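Local coordinates for protein putative short-chain dehydrogenase/reductase (PDB 5K9Z) that probably acts as a short-chain dehydrogenase/reductase, an oxidoreductase working on CH-OH groups with NAD or NADP as acceptor, at residues A96-A101 with A115-L120; V146-V152 with K165-I169; R215-L219 with D251-T255. All blocks are in the same frame, centred on the assembly; numbering follows the deposited sequence.

Contact 1 of 3, residues A96-A101 with A115-L120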
# COMPACT_ATOMS: atom_id res chain seq x y z
N ALA C 96 -1.43 3.65 -22.15
CA ALA C 96 -2.48 3.04 -22.96
C ALA C 96 -3.83 3.36 -22.34
O ALA C 96 -4.02 3.18 -21.14
CB ALA C 96 -2.30 1.52 -23.09
N GLY C 97 -4.74 3.90 -23.16
CA GLY C 97 -6.12 4.09 -22.76
C GLY C 97 -6.88 2.82 -23.05
O GLY C 97 -7.54 2.70 -24.09
N PHE C 98 -6.76 1.83 -22.17
CA PHE C 98 -7.16 0.47 -22.49
C PHE C 98 -7.45 -0.27 -21.19
O PHE C 98 -6.72 -0.10 -20.22
CB PHE C 98 -6.06 -0.25 -23.29
CG PHE C 98 -6.41 -1.67 -23.66
CD1 PHE C 98 -7.12 -1.94 -24.82
CD2 PHE C 98 -6.03 -2.73 -22.85
CE1 PHE C 98 -7.43 -3.26 -25.18
CE2 PHE C 98 -6.35 -4.04 -23.20
CZ PHE C 98 -7.05 -4.31 -24.35
N VAL C 99 -8.52 -1.07 -21.18
CA VAL C 99 -8.93 -1.80 -19.99
C VAL C 99 -8.88 -3.31 -20.21
O VAL C 99 -8.29 -4.05 -19.41
CB VAL C 99 -10.33 -1.37 -19.50
CG1 VAL C 99 -10.72 -2.14 -18.25
CG2 VAL C 99 -10.35 0.12 -19.23
N GLY C 100 -9.57 -3.79 -21.25
CA GLY C 100 -9.53 -5.20 -21.61
C GLY C 100 -10.55 -6.05 -20.86
O GLY C 100 -11.73 -5.67 -20.74
N ALA C 101 -10.10 -7.19 -20.36
CA ALA C 101 -11.01 -8.16 -19.78
C ALA C 101 -11.63 -7.65 -18.49
O ALA C 101 -10.96 -7.04 -17.65
CB ALA C 101 -10.27 -9.47 -19.52
N ALA C 115 -4.75 -11.00 -24.22
CA ALA C 115 -4.92 -9.74 -24.94
C ALA C 115 -4.75 -8.54 -24.00
O ALA C 115 -4.14 -7.54 -24.38
CB ALA C 115 -6.28 -9.68 -25.62
N THR C 116 -5.31 -8.63 -22.79
CA THR C 116 -5.21 -7.51 -21.85
C THR C 116 -3.76 -7.28 -21.44
O THR C 116 -3.25 -6.16 -21.52
CB THR C 116 -6.07 -7.77 -20.61
OG1 THR C 116 -7.44 -7.95 -20.99
CG2 THR C 116 -5.99 -6.57 -19.61
N LEU C 117 -3.06 -8.35 -21.05
CA LEU C 117 -1.68 -8.24 -20.61
C LEU C 117 -0.74 -7.84 -21.75
O LEU C 117 0.29 -7.21 -21.50
CB LEU C 117 -1.23 -9.54 -19.95
CG LEU C 117 -1.43 -9.66 -18.42
CD1 LEU C 117 -2.83 -9.31 -17.97
CD2 LEU C 117 -1.10 -11.08 -17.98
N GLY C 118 -1.09 -8.18 -23.00
CA GLY C 118 -0.26 -7.80 -24.13
C GLY C 118 -0.13 -6.29 -24.25
O GLY C 118 0.97 -5.77 -24.48
N VAL C 119 -1.23 -5.57 -24.04
CA VAL C 119 -1.23 -4.12 -24.09
C VAL C 119 -0.68 -3.53 -22.78
O VAL C 119 0.19 -2.65 -22.78
CB VAL C 119 -2.65 -3.59 -24.38
CG1 VAL C 119 -2.67 -2.09 -24.36
CG2 VAL C 119 -3.22 -4.16 -25.73
N LEU C 120 -1.23 -3.96 -21.64
CA LEU C 120 -0.99 -3.25 -20.39
C LEU C 120 0.33 -3.63 -19.73
O LEU C 120 0.83 -2.85 -18.90
CB LEU C 120 -2.15 -3.47 -19.42
CG LEU C 120 -3.50 -2.88 -19.89
CD1 LEU C 120 -4.62 -3.09 -18.87
CD2 LEU C 120 -3.37 -1.40 -20.21
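F98 fills the apolar centre between the loop and the helix. V119 lies over one face of its ring in a CH-pi contact, with V119 CG2 4.1 Å from the F98 ring centroid and close to the ring normal, while T116 CA and L120 CG lie at the ring edge. Toward the start of the loop, A96 CB meets V119 CG1 at 3.8 Å and L120 CD2 at 4.2 Å. A96 and G97 end the NNAG motif of short-chain dehydrogenases, just beyond strand 91-94 of the Rossmann-type sheet, so the contact packs the end of this motif and the residues after it against helix 110-138. V99 turns its side chain away, yet V99 O lies 3.4 Å from T116 CG2. At G100 the backbone comes nearest the helix, its CA 4.9 Å from T116 CA; a beta-carbon here would collide with T116 OG1, and the positive phi also favours glycine. G100 and A101 then pair antiparallel with a strand of the second subunit, whose F272 packs on F98, A115 and T116. At the polar edge, A101 N donates to T116 OG1 (2.8 Å, N-H...O angle 160°), a hydroxyl also hydrogen-bonded to A112 O of the preceding helical turn.

Contact 2 of 3, residues V146-V152 with K165-I169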
# COMPACT_ATOMS: atom_id res chain seq x y z
N VAL C 146 2.30 4.87 -17.24
CA VAL C 146 1.03 5.27 -16.64
C VAL C 146 0.40 3.99 -16.11
O VAL C 146 -0.15 3.19 -16.88
CB VAL C 146 0.13 5.99 -17.65
CG1 VAL C 146 -1.24 6.38 -17.00
CG2 VAL C 146 0.86 7.23 -18.19
N ALA C 147 0.53 3.78 -14.81
CA ALA C 147 -0.10 2.60 -14.22
C ALA C 147 -1.50 3.01 -13.79
O ALA C 147 -2.22 3.60 -14.60
CB ALA C 147 0.74 2.05 -13.06
N SER C 148 -1.86 2.80 -12.53
CA SER C 148 -3.21 3.05 -12.02
C SER C 148 -3.22 2.72 -10.54
O SER C 148 -2.39 1.94 -10.07
CB SER C 148 -4.25 2.18 -12.74
OG SER C 148 -5.45 2.15 -12.01
N THR C 149 -4.21 3.27 -9.82
CA THR C 149 -4.44 2.84 -8.45
C THR C 149 -4.71 1.34 -8.38
O THR C 149 -4.43 0.71 -7.34
CB THR C 149 -5.62 3.60 -7.83
OG1 THR C 149 -6.74 3.54 -8.71
CG2 THR C 149 -5.27 5.04 -7.62
N ALA C 150 -5.22 0.74 -9.46
CA ALA C 150 -5.39 -0.70 -9.51
C ALA C 150 -4.06 -1.45 -9.48
O ALA C 150 -4.05 -2.66 -9.22
CB ALA C 150 -6.18 -1.09 -10.77
N GLY C 151 -2.95 -0.76 -9.68
CA GLY C 151 -1.64 -1.36 -9.49
C GLY C 151 -1.15 -1.34 -8.06
O GLY C 151 -0.12 -1.95 -7.76
N VAL C 152 -1.90 -0.70 -7.18
CA VAL C 152 -1.50 -0.53 -5.79
C VAL C 152 -2.36 -1.36 -4.83
O VAL C 152 -1.87 -1.71 -3.74
CB VAL C 152 -1.55 0.97 -5.42
CG1 VAL C 152 -1.72 1.21 -3.95
CG2 VAL C 152 -0.30 1.69 -5.97
N LYS C 165 -1.36 -3.97 -13.86
CA LYS C 165 -0.88 -2.71 -13.29
C LYS C 165 0.06 -2.95 -12.12
O LYS C 165 1.03 -2.20 -11.94
CB LYS C 165 -2.08 -1.84 -12.88
CG LYS C 165 -2.93 -1.37 -14.06
CD LYS C 165 -2.17 -0.39 -14.97
CE LYS C 165 -3.04 0.08 -16.15
NZ LYS C 165 -2.33 1.04 -17.04
N HIS C 166 -0.20 -3.99 -11.31
CA HIS C 166 0.75 -4.41 -10.28
C HIS C 166 2.07 -4.82 -10.91
O HIS C 166 3.15 -4.48 -10.41
CB HIS C 166 0.20 -5.57 -9.44
CG HIS C 166 -0.67 -5.15 -8.29
ND1 HIS C 166 -1.96 -4.70 -8.45
CD2 HIS C 166 -0.44 -5.17 -6.95
CE1 HIS C 166 -2.48 -4.43 -7.26
NE2 HIS C 166 -1.59 -4.72 -6.34
N ALA C 167 2.01 -5.57 -12.02
CA ALA C 167 3.21 -5.99 -12.72
C ALA C 167 4.01 -4.81 -13.27
O ALA C 167 5.25 -4.83 -13.26
CB ALA C 167 2.83 -6.98 -13.84
N VAL C 168 3.31 -3.78 -13.76
CA VAL C 168 3.95 -2.56 -14.27
C VAL C 168 4.73 -1.85 -13.15
O VAL C 168 5.84 -1.36 -13.36
CB VAL C 168 2.90 -1.62 -14.90
CG1 VAL C 168 3.46 -0.23 -15.10
CG2 VAL C 168 2.37 -2.21 -16.24
N ILE C 169 4.15 -1.79 -11.96
CA ILE C 169 4.88 -1.20 -10.84
C ILE C 169 6.08 -2.06 -10.48
O ILE C 169 7.17 -1.55 -10.22
CB ILE C 169 3.93 -0.97 -9.66
CG1 ILE C 169 2.99 0.19 -10.00
CG2 ILE C 169 4.71 -0.70 -8.36
CD1 ILE C 169 1.93 0.49 -8.96
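K165, the lysine of the YxxxK motif that begins at Y161, opens the helical side of the contact. Its CB sits 3.5 Å from G151 CA, and its extended outer chain runs past S148 (S148 CB to K165 CD 4.0 Å) until K165 NZ donates to V146 O at 3.1 Å, tying the lysine to the end of the strand. By the family's sequence pattern, S148, Y161 and K165 are probably the serine, tyrosine and lysine of a short-chain dehydrogenase active site, and the S148 side chain touches Y161. S148 OG accepts from A150 N in an ST turn (2.9 Å), which leads into the 3-10 turn at 149-151. The H166 imidazole lies against the end of that turn, with G151 O and V152 N over one of its faces, while H166 ND1 bonds back to T162 O in the same helix. G151 CA lies 4.0 Å from H166 CA, so close that a beta-carbon on G151 would clash with K165 O. One turn on, V168 CG1 reaches A147 CB at 4.1 Å, and I169 closes the row, its CD1 3.9 Å from V152 CG2 and 3.4 Å from G151 O. The 146-152 loop leaves strand 141-146 between its sheet neighbours 91-94 (V146 backbone bonded to N94) and 184-191 (A147 to V189), while K165, A167 and V168 pack on helix 110-138.

Contact 3 of 3, residues R215-L219 with D251-T255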
# COMPACT_ATOMS: atom_id res chain seq x y z
N ARG C 215 -17.97 12.34 -7.93
CA ARG C 215 -18.50 11.60 -6.78
C ARG C 215 -17.45 10.70 -6.14
O ARG C 215 -17.50 10.45 -4.93
CB ARG C 215 -19.72 10.78 -7.21
N ALA C 216 -16.48 10.22 -6.92
CA ALA C 216 -15.47 9.31 -6.40
C ALA C 216 -14.36 10.02 -5.62
O ALA C 216 -13.70 9.37 -4.80
CB ALA C 216 -14.85 8.50 -7.55
N SER C 217 -14.14 11.33 -5.85
CA SER C 217 -13.04 12.01 -5.18
C SER C 217 -13.46 12.48 -3.79
O SER C 217 -14.46 13.19 -3.66
CB SER C 217 -12.59 13.22 -5.99
OG SER C 217 -11.66 14.00 -5.24
N PRO C 218 -12.68 12.18 -2.75
CA PRO C 218 -12.95 12.81 -1.45
C PRO C 218 -12.85 14.32 -1.51
O PRO C 218 -13.51 15.01 -0.72
CB PRO C 218 -11.90 12.18 -0.53
CG PRO C 218 -11.66 10.82 -1.15
CD PRO C 218 -11.78 11.02 -2.63
N LEU C 219 -12.08 14.85 -2.46
CA LEU C 219 -12.01 16.30 -2.64
C LEU C 219 -13.20 16.83 -3.41
O LEU C 219 -13.38 18.05 -3.49
CB LEU C 219 -10.71 16.67 -3.36
CG LEU C 219 -9.43 16.35 -2.58
CD1 LEU C 219 -8.19 16.22 -3.47
CD2 LEU C 219 -9.21 17.39 -1.48
N ASP C 251 -4.94 10.31 -6.85
CA ASP C 251 -6.23 9.65 -6.66
C ASP C 251 -7.07 10.29 -5.56
O ASP C 251 -7.95 9.62 -5.01
CB ASP C 251 -6.01 8.15 -6.35
CG ASP C 251 -5.50 7.90 -4.91
OD1 ASP C 251 -4.97 8.82 -4.25
OD2 ASP C 251 -5.61 6.75 -4.45
N SER C 252 -6.80 11.52 -5.19
CA SER C 252 -7.52 12.21 -4.12
C SER C 252 -7.40 11.48 -2.78
O SER C 252 -8.21 11.72 -1.89
CB SER C 252 -9.00 12.41 -4.48
OG SER C 252 -9.10 13.23 -5.62
N GLY C 253 -6.42 10.59 -2.64
CA GLY C 253 -6.15 9.92 -1.38
C GLY C 253 -6.88 8.61 -1.13
O GLY C 253 -6.75 8.05 -0.03
N VAL C 254 -7.60 8.08 -2.12
CA VAL C 254 -8.48 6.94 -1.88
C VAL C 254 -7.71 5.70 -1.43
O VAL C 254 -8.17 4.96 -0.55
CB VAL C 254 -9.33 6.65 -3.14
CG1 VAL C 254 -9.98 5.28 -3.05
CG2 VAL C 254 -10.39 7.74 -3.32
N THR C 255 -6.54 5.43 -2.03
CA THR C 255 -5.85 4.17 -1.74
C THR C 255 -5.28 4.15 -0.32
O THR C 255 -5.16 3.07 0.27
CB THR C 255 -4.74 3.89 -2.76
OG1 THR C 255 -3.79 4.97 -2.78
CG2 THR C 255 -5.30 3.70 -4.17
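A216, in the last turn of helix 205-216, makes a light contact, its O 4.0 Å from V254 CG2, and its side chain rests on T194. At S217 the chain leaves the helical conformation, and its hydroxyl meets that of S252 in a 2.7 Å hydrogen bond between S217 OG and S252 OG; S217 OG also takes a weak bond from L219 N. S252 belongs to a type I' turn from D251 to V254 that follows strand 247-250, the last of the parallel Rossmann-type sheet, and leads into helix 254-257. D251 shapes this turn: its OD1 accepts from G253 N in an Asx turn (2.8 Å) and its OD2 from T255 N (2.9 Å). At N-cap residue G253 the backbone angles call for glycine: a beta-carbon would jam against S252 O. P218 points toward the turn and wedges against two residues, P218 CD lying 3.6 Å from both S252 CB and V254 CG2. L219 reaches in at the exposed margin, with L219 CD1 3.8 Å from S252 OG.

Overall arrangement
The three contacts follow one another along the chain, each closing before the next opens. Contacts 1 and 2, with centres about 12 Å apart, meet where helices 110-138 and 159-179 pack together: L120 O lies 3.1 Å from V168 CG2. Contact 2 touches contact 3, centred about 17 Å away, through the loop after strand 141-146, with T149 CG2 3.4 Å from D251 CB. Contacts 1 and 3, with centres about 24 Å apart, do not touch. One segment of each contact follows a strand of the seven-stranded parallel sheet: 91-94, 141-146 and 247-250, respectively. The series thus runs from the subunit interface, through the probable catalytic region, to the surface at the end of helix 205-216.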